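Local coordinates for protein colicin B (Escherichia coli, PDB 1RH1) that forms channels in the cytoplasmic membrane of Escherichia coli and close relatives, depolarising it and draining the target cell of its energy, at residues W86-S92 / V226-M232; A58-S62 / I73-E77. All blocks are in the same frame, centred on the assembly; numbering follows the deposited sequence.

Contact 1: W86-S92 / V226-M232; sequences WSVSVHS and VLSVGQM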
loop_
_atom_site.group_PDB
_atom_site.type_symbol
_atom_site.label_atom_id
_atom_site.label_comp_id
_atom_site.label_asym_id
_atom_site.label_seq_id
_atom_site.Cartn_x
_atom_site.Cartn_y
_atom_site.Cartn_z
ATOM N N TRP A 86 -33.479 13.157 3.304
ATOM C CA TRP A 86 -32.683 13.585 2.175
ATOM C C TRP A 86 -33.286 13.528 0.773
ATOM O O TRP A 86 -33.865 12.504 0.407
ATOM C CB TRP A 86 -31.455 12.720 2.266
ATOM C CG TRP A 86 -30.196 13.432 2.648
ATOM C CD1 TRP A 86 -30.069 14.798 2.585
ATOM C CD2 TRP A 86 -29.055 12.798 3.015
ATOM N NE1 TRP A 86 -28.818 15.037 2.903
ATOM C CE2 TRP A 86 -28.180 13.884 3.162
ATOM C CE3 TRP A 86 -28.628 11.498 3.230
ATOM C CZ2 TRP A 86 -26.856 13.700 3.527
ATOM C CZ3 TRP A 86 -27.287 11.315 3.596
ATOM C CH2 TRP A 86 -26.413 12.402 3.743
ATOM N N SER A 87 -33.135 14.547 -0.081
ATOM C CA SER A 87 -33.629 14.487 -1.465
ATOM C C SER A 87 -32.900 15.480 -2.350
ATOM O O SER A 87 -32.920 16.685 -2.096
ATOM C CB SER A 87 -35.120 14.836 -1.612
ATOM O OG SER A 87 -36.066 13.968 -1.007
ATOM N N VAL A 88 -32.268 14.988 -3.416
ATOM C CA VAL A 88 -31.564 15.831 -4.383
ATOM C C VAL A 88 -32.066 15.593 -5.804
ATOM O O VAL A 88 -32.570 14.511 -6.099
ATOM C CB VAL A 88 -30.049 15.548 -4.344
ATOM C CG1 VAL A 88 -29.550 15.712 -2.931
ATOM C CG2 VAL A 88 -29.741 14.130 -4.747
ATOM N N SER A 89 -31.957 16.565 -6.708
ATOM C CA SER A 89 -32.283 16.365 -8.114
ATOM C C SER A 89 -31.034 16.029 -8.933
ATOM O O SER A 89 -30.000 16.672 -8.792
ATOM C CB SER A 89 -32.928 17.626 -8.694
ATOM O OG SER A 89 -33.469 17.434 -10.005
ATOM N N VAL A 90 -31.070 15.013 -9.802
ATOM C CA VAL A 90 -29.960 14.684 -10.700
ATOM C C VAL A 90 -30.195 15.405 -12.040
ATOM O O VAL A 90 -31.277 15.299 -12.637
ATOM C CB VAL A 90 -29.912 13.147 -10.868
ATOM C CG1 VAL A 90 -28.815 12.719 -11.776
ATOM C CG2 VAL A 90 -29.501 12.511 -9.580
ATOM N N HIS A 91 -29.231 16.220 -12.504
ATOM C CA HIS A 91 -29.375 16.903 -13.788
ATOM C C HIS A 91 -28.210 16.591 -14.724
ATOM O O HIS A 91 -27.130 16.163 -14.308
ATOM C CB HIS A 91 -29.467 18.406 -13.581
ATOM C CG HIS A 91 -29.900 19.218 -14.805
ATOM N ND1 HIS A 91 -29.195 19.486 -15.905
ATOM C CD2 HIS A 91 -31.134 19.819 -14.947
ATOM C CE1 HIS A 91 -29.955 20.216 -16.688
ATOM N NE2 HIS A 91 -31.119 20.415 -16.113
ATOM N N SER A 92 -28.474 16.740 -16.030
ATOM C CA SER A 92 -27.545 16.503 -17.125
ATOM C C SER A 92 -26.438 17.541 -17.101
ATOM O O SER A 92 -26.589 18.518 -16.362
ATOM C CB SER A 92 -28.316 16.597 -18.413
ATOM O OG SER A 92 -27.826 15.629 -19.332
ATOM N N VAL A 226 -32.469 10.320 -1.657
ATOM C CA VAL A 226 -33.534 10.202 -2.630
ATOM C C VAL A 226 -33.038 10.956 -3.835
ATOM O O VAL A 226 -32.607 12.102 -3.712
ATOM C CB VAL A 226 -34.833 10.817 -2.066
ATOM C CG1 VAL A 226 -35.826 11.153 -3.154
ATOM C CG2 VAL A 226 -35.535 9.790 -1.220
ATOM N N LEU A 227 -33.078 10.304 -4.999
ATOM C CA LEU A 227 -32.646 10.936 -6.241
ATOM C C LEU A 227 -33.838 11.157 -7.162
ATOM O O LEU A 227 -34.530 10.230 -7.567
ATOM C CB LEU A 227 -31.606 10.042 -6.894
ATOM C CG LEU A 227 -30.370 9.801 -6.054
ATOM C CD1 LEU A 227 -29.824 8.414 -6.283
ATOM C CD2 LEU A 227 -29.386 10.903 -6.358
ATOM N N SER A 228 -34.122 12.419 -7.446
ATOM C CA SER A 228 -35.201 12.788 -8.325
ATOM C C SER A 228 -34.607 13.012 -9.712
ATOM O O SER A 228 -34.053 14.064 -10.058
ATOM C CB SER A 228 -35.850 14.038 -7.770
ATOM O OG SER A 228 -36.917 14.483 -8.596
ATOM N N VAL A 229 -34.731 11.948 -10.515
ATOM C CA VAL A 229 -34.162 11.913 -11.856
ATOM C C VAL A 229 -35.098 12.340 -12.960
ATOM O O VAL A 229 -34.733 12.282 -14.136
ATOM C CB VAL A 229 -33.659 10.511 -12.232
ATOM C CG1 VAL A 229 -32.710 10.020 -11.141
ATOM C CG2 VAL A 229 -34.835 9.582 -12.486
ATOM N N GLY A 230 -36.305 12.748 -12.567
ATOM C CA GLY A 230 -37.365 13.137 -13.492
ATOM C C GLY A 230 -37.017 14.220 -14.489
ATOM O O GLY A 230 -36.995 13.980 -15.688
ATOM N N GLN A 231 -36.699 15.408 -13.991
ATOM C CA GLN A 231 -36.468 16.572 -14.827
ATOM C C GLN A 231 -35.001 16.912 -14.995
ATOM O O GLN A 231 -34.492 18.014 -14.757
ATOM C CB GLN A 231 -37.253 17.726 -14.224
ATOM C CG GLN A 231 -36.961 18.030 -12.774
ATOM C CD GLN A 231 -37.855 19.147 -12.286
ATOM O OE1 GLN A 231 -37.813 20.295 -12.757
ATOM N NE2 GLN A 231 -38.679 18.749 -11.311
ATOM N N MET A 232 -34.390 15.858 -15.530
ATOM C CA MET A 232 -32.979 15.842 -15.798
ATOM C C MET A 232 -32.557 16.799 -16.895
ATOM O O MET A 232 -31.441 17.296 -16.861
ATOM C CB MET A 232 -32.600 14.410 -16.134
ATOM C CG MET A 232 -31.109 14.256 -16.209
ATOM S SD MET A 232 -30.580 12.739 -15.430
ATOM C CE MET A 232 -28.895 13.235 -15.397
#
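Val-88 and Val-90 both press on Leu-227 in a tightly packed patch. Val-88 CG2 and Val-90 CG2 each stand 3.6 Å from Leu-227 CD2, one branch against two valines; Val-88 lies alongside the leucine and Val-90 slants over it. Parallel ladder bonds run behind them. Val-88 N gives a nearly straight bond to Val-226 O (2.9 Å), and Ser-228 N returns one to Val-88 O. Val-90 N then reaches Ser-228 O from well above its carbonyl plane, 49° out of it, where the strands are ending. Beyond them the chains stay joined through Met-232 O, which accepts Ser-92 N at 3.1 Å and sits 3.0 Å over the centre of the His-91 ring. The ring cannot turn easily: ND1 bonds to Ser-92 O in the ring plane, and NE2 to Thr-234 O. Met-232, bent at chi2 (138°), brings CE to 3.7 Å from Val-90 CG1. On the face that carries Ser-89 and Ser-228, Ser-89 OG bonds weakly to Ser-228 O (3.4 Å). The contact loosens from partly exposed Ser-228 onward, where the turn at exposed Gly-230 and Gln-231 swings out to solvent. Strand 87-90 lies between strands 62-64 and 225-228, parallel to both; strand 213-216 runs antiparallel along the far edge of 225-228, and Ile-72 of strand 70-73 packs on Val-88.

Contact 2: A58-S62 / I73-E77; sequences ALVQS and ILDKE
Glu-77 OE1 is held by a hydrogen bond with Tyr-52 OH, and the carboxylate so placed lies against Leu-59. The methyl CD1 of Leu-59 does the touching, 3.6 Å from Glu-77 OE2 and 3.7 Å from Glu-77 OE1, so that it meets both oxygens almost evenly; the two side chains cross at about a right angle. Leu-59 gets there with CG set between its backbone N and carbonyl carbon (chi1 85°), which folds the isobutyl group over towards 73-77. Its second methyl, CD2, turns instead to the start of the lysine chain, 4.1 Å from Lys-76 CB. The backbones stay well apart, with the nearest CA atoms, those of Gln-61 and Lys-76, 7.7 Å from each other, and side chains bridge the gap. These are two loops of the N-terminal part of the colicin, the part that carries the TonB box: 58-62 leads into strand 62-64, while 73-77 leaves strand 70-73. The positive phi of Asp-75 (50°) bends the second loop, and both Lys-76 and Glu-77 beyond it direct CB at the first. Outside the pair, Asp-75 OD2 bonds to Gly-85 N and Leu-59 N to Asp-82 OD1, tying both loops to the chain just ahead of strand 87-90. Gln-61 also points its CB at 73-77, and the end of its chain reaches the backbone of Ile-73, with Gln-61 CD 3.7 Å from both Ile-73 N and Ile-73 O. The fully extended aliphatic run of Lys-76 passes obliquely beside the glutamine, its CD 4.1 Å from Gln-61 CB, and carries the ammonium on past it.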
loop_
_atom_site.group_PDB
_atom_site.type_symbol
_atom_site.label_atom_id
_atom_site.label_comp_id
_atom_site.label_asym_id
_atom_site.label_seq_id
_atom_site.Cartn_x
_atom_site.Cartn_y
_atom_site.Cartn_z
ATOM N N ALA A 58 -38.812 13.859 1.567
ATOM C CA ALA A 58 -38.331 15.155 2.003
ATOM C C ALA A 58 -38.242 16.149 0.857
ATOM O O ALA A 58 -38.314 15.709 -0.285
ATOM C CB ALA A 58 -36.988 14.967 2.601
ATOM N N LEU A 59 -38.086 17.467 1.045
ATOM C CA LEU A 59 -38.062 18.383 -0.102
ATOM C C LEU A 59 -36.845 18.147 -1.000
ATOM O O LEU A 59 -35.805 17.616 -0.574
ATOM C CB LEU A 59 -38.043 19.841 0.358
ATOM C CG LEU A 59 -36.694 20.480 0.711
ATOM C CD1 LEU A 59 -36.833 21.983 0.756
ATOM C CD2 LEU A 59 -36.187 19.922 2.013
ATOM N N VAL A 60 -36.965 18.522 -2.272
ATOM C CA VAL A 60 -35.835 18.373 -3.188
ATOM C C VAL A 60 -34.975 19.591 -2.896
ATOM O O VAL A 60 -35.247 20.714 -3.329
ATOM C CB VAL A 60 -36.375 18.305 -4.669
ATOM C CG1 VAL A 60 -35.281 18.427 -5.702
ATOM C CG2 VAL A 60 -36.935 16.910 -4.913
ATOM N N GLN A 61 -33.936 19.359 -2.092
ATOM C CA GLN A 61 -33.199 20.506 -1.620
ATOM C C GLN A 61 -32.238 21.113 -2.581
ATOM O O GLN A 61 -32.149 22.332 -2.590
ATOM C CB GLN A 61 -32.449 20.185 -0.337
ATOM C CG GLN A 61 -31.434 19.094 -0.355
ATOM C CD GLN A 61 -30.692 19.102 0.946
ATOM O OE1 GLN A 61 -30.789 18.175 1.738
ATOM N NE2 GLN A 61 -29.937 20.178 1.141
ATOM N N SER A 62 -31.586 20.317 -3.421
ATOM C CA SER A 62 -30.606 20.850 -4.351
ATOM C C SER A 62 -30.543 20.088 -5.664
ATOM O O SER A 62 -31.225 19.090 -5.857
ATOM C CB SER A 62 -29.263 20.832 -3.651
ATOM O OG SER A 62 -28.319 21.620 -4.347
ATOM N N ILE A 73 -27.831 18.927 3.225
ATOM C CA ILE A 73 -28.172 18.898 4.647
ATOM C C ILE A 73 -29.158 17.796 4.991
ATOM O O ILE A 73 -30.190 17.722 4.341
ATOM C CB ILE A 73 -28.753 20.292 5.024
ATOM C CG1 ILE A 73 -27.808 21.416 4.695
ATOM C CG2 ILE A 73 -28.968 20.341 6.514
ATOM C CD1 ILE A 73 -28.476 22.782 4.895
ATOM N N LEU A 74 -28.924 16.934 5.983
ATOM C CA LEU A 74 -29.880 15.879 6.348
ATOM C C LEU A 74 -30.999 16.482 7.173
ATOM O O LEU A 74 -30.720 17.298 8.057
ATOM C CB LEU A 74 -29.181 14.791 7.153
ATOM C CG LEU A 74 -29.931 13.532 7.518
ATOM C CD1 LEU A 74 -30.428 12.823 6.283
ATOM C CD2 LEU A 74 -28.992 12.594 8.239
ATOM N N ASP A 75 -32.262 16.102 6.912
ATOM C CA ASP A 75 -33.448 16.695 7.565
ATOM C C ASP A 75 -33.404 18.231 7.486
ATOM O O ASP A 75 -33.644 18.951 8.464
ATOM C CB ASP A 75 -33.553 16.280 9.058
ATOM C CG ASP A 75 -33.645 14.788 9.371
ATOM O OD1 ASP A 75 -33.072 14.363 10.378
ATOM O OD2 ASP A 75 -34.295 14.052 8.633
ATOM N N LYS A 76 -33.114 18.740 6.275
ATOM C CA LYS A 76 -32.975 20.171 6.051
ATOM C C LYS A 76 -34.038 21.001 6.716
ATOM O O LYS A 76 -33.717 22.001 7.342
ATOM C CB LYS A 76 -33.015 20.547 4.563
ATOM C CG LYS A 76 -32.437 21.964 4.393
ATOM C CD LYS A 76 -32.422 22.541 2.978
ATOM C CE LYS A 76 -31.797 23.950 2.985
ATOM N NZ LYS A 76 -31.951 24.658 1.719
ATOM N N GLU A 77 -35.271 20.486 6.605
ATOM C CA GLU A 77 -36.494 21.121 7.087
ATOM C C GLU A 77 -37.418 20.266 7.954
ATOM O O GLU A 77 -38.637 20.414 7.907
ATOM C CB GLU A 77 -37.235 21.645 5.852
ATOM C CG GLU A 77 -36.615 22.963 5.432
ATOM C CD GLU A 77 -37.114 23.600 4.143
ATOM O OE1 GLU A 77 -38.295 23.479 3.810
ATOM O OE2 GLU A 77 -36.306 24.249 3.472
#

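Overall arrangement
Contact 1 is largely buried and contact 2 lies at the surface, their centres about 12 Å apart at the same end of the molecule. Chemistry follows place: parallel backbone bonds and valine–leucine packing unite 86-92 with 226-232, whereas 58-62 and 73-77 meet through side chains: methyls, a carboxylate and long polar chains. The chain of 58-62 links the two. Gln-61 N probably bonds to Ser-87 O, and Ser-62 O to Ser-89 N, as strand 62-64 begins beside strand 87-90; Ser-87 OG adds a bond to Ala-58 O. Contact 2 thus lies where the chain enters the sheet whose interior contact 1 occupies.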